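Local coordinates for FKBP-type peptidyl-prolyl cis-trans isomerase fkpA (Escherichia coli, PDB 1Q6H), which catalyses the cis-trans isomerisation of peptide bonds preceding proline in the periplasm and acts as a chaperone in protein folding, at the interface of chains A and B. Sequence-based numbering; all coordinates share one arbitrary frame. Chains: chain A/B, FKBP-type peptidyl-prolyl cis-trans isomerase fkpA.

The interface of chains A and B. Residues chain A 57, 61, 66-68, 73; chain B 25, 28-29.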
loop_
_atom_site.group_PDB
_atom_site.type_symbol
_atom_site.label_atom_id
_atom_site.label_comp_id
_atom_site.label_asym_id
_atom_site.label_seq_id
_atom_site.Cartn_x
_atom_site.Cartn_y
_atom_site.Cartn_z
ATOM N N GLY A 57 -21.296 3.107 9.872
ATOM C CA GLY A 57 -20.232 2.157 10.104
ATOM C C GLY A 57 -19.080 2.762 10.895
ATOM O O GLY A 57 -18.540 2.142 11.822
ATOM N N ALA A 61 -18.477 1.187 14.645
ATOM C CA ALA A 61 -17.184 0.562 14.926
ATOM C C ALA A 61 -16.371 1.349 15.968
ATOM O O ALA A 61 -15.722 0.772 16.865
ATOM C CB ALA A 61 -16.400 0.401 13.664
ATOM N N SER A 66 -20.068 -2.413 15.942
ATOM C CA SER A 66 -20.271 -2.659 14.528
ATOM C C SER A 66 -21.271 -3.792 14.267
ATOM O O SER A 66 -21.197 -4.861 14.894
ATOM C CB SER A 66 -18.970 -3.043 13.882
ATOM O OG SER A 66 -19.229 -3.440 12.539
ATOM N N LYS A 67 -22.185 -3.560 13.324
ATOM C CA LYS A 67 -23.171 -4.556 12.938
ATOM C C LYS A 67 -22.503 -5.663 12.136
ATOM O O LYS A 67 -23.092 -6.700 11.876
ATOM C CB LYS A 67 -24.304 -3.926 12.113
ATOM C CG LYS A 67 -25.206 -3.028 12.928
ATOM C CD LYS A 67 -26.149 -2.193 12.045
ATOM C CE LYS A 67 -27.197 -1.465 12.894
ATOM N NZ LYS A 67 -26.565 -0.604 13.946
ATOM N N LEU A 68 -21.249 -5.447 11.785
ATOM C CA LEU A 68 -20.484 -6.462 11.104
ATOM C C LEU A 68 -19.276 -6.854 11.945
ATOM O O LEU A 68 -18.527 -5.986 12.384
ATOM C CB LEU A 68 -20.010 -5.899 9.760
ATOM C CG LEU A 68 -21.108 -5.583 8.749
ATOM C CD1 LEU A 68 -20.481 -5.034 7.448
ATOM C CD2 LEU A 68 -21.958 -6.793 8.464
ATOM N N ILE A 73 -16.738 -7.822 7.975
ATOM C CA ILE A 73 -16.159 -6.644 7.356
ATOM C C ILE A 73 -15.195 -7.076 6.250
ATOM O O ILE A 73 -15.300 -6.590 5.116
ATOM C CB ILE A 73 -15.425 -5.804 8.371
ATOM C CG1 ILE A 73 -16.418 -5.077 9.284
ATOM C CG2 ILE A 73 -14.520 -4.821 7.686
ATOM C CD1 ILE A 73 -15.759 -4.186 10.237
ATOM N N TYR B 25 -21.133 0.484 4.698
ATOM C CA TYR B 25 -21.058 0.283 6.130
ATOM C C TYR B 25 -19.735 -0.397 6.468
ATOM O O TYR B 25 -19.059 -0.002 7.404
ATOM C CB TYR B 25 -22.230 -0.538 6.623
ATOM C CG TYR B 25 -22.328 -0.626 8.122
ATOM C CD1 TYR B 25 -21.598 -1.584 8.828
ATOM C CD2 TYR B 25 -23.171 0.217 8.841
ATOM C CE1 TYR B 25 -21.691 -1.676 10.218
ATOM C CE2 TYR B 25 -23.281 0.119 10.223
ATOM C CZ TYR B 25 -22.534 -0.845 10.904
ATOM O OH TYR B 25 -22.608 -0.962 12.277
ATOM N N GLY B 28 -16.915 1.996 6.169
ATOM C CA GLY B 28 -16.956 2.857 7.334
ATOM C C GLY B 28 -16.446 2.206 8.618
ATOM O O GLY B 28 -15.659 2.767 9.347
ATOM N N ALA B 29 -16.938 1.009 8.901
ATOM C CA ALA B 29 -16.526 0.257 10.081
ATOM C C ALA B 29 -15.020 0.044 10.046
ATOM O O ALA B 29 -14.341 0.098 11.061
ATOM C CB ALA B 29 -17.279 -1.097 10.123
#
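B:Tyr25, on helix 19-43, lies between A:Gly57 of helix 51-62 and the loop residues A:Ser66 to A:Leu68, within the all-helical N-terminal part of this FKBP-family isomerase. The two-fold symmetry of the interface gives this contact a twin and fits a dimer, although the crystal alone does not prove that state in solution. With CG anti to the backbone N (chi1 -172°), the phenol is carried out from its own helix, which puts the ring beside A:Gly57 and the OH at A:Lys67 N. One face of the ring lies against A:Gly57, whose CA sits over the centre, 3.7 Å from the centroid, as a CH-pi contact. At the far end the phenol OH accepts a nearly straight hydrogen bond from the backbone N of A:Lys67 (2.8 Å, 165° at H). The lysine side chain crosses the tyrosine at about a right angle, and A:Lys67 CB lies 3.8 Å from B:Tyr25 CZ. A:Leu68 runs past in the opposite direction, where A:Leu68 CD1 lies 3.9 Å from B:Tyr25 CD1. A phenylalanine here would probably leave the A:Lys67 amide without this acceptor. The loop is braced internally: A:Ser66 OG accepts from A:Leu68 N at 2.9 Å and donates in plane to a lone pair of A:Leu68 O. One helical turn beyond the tyrosine, B:Ala29 packs its CB tightly against A:Ile73 CD1 (3.4 Å), while B:Ala29 CA approaches the carbonyl O of A:Gly57 at 3.3 Å.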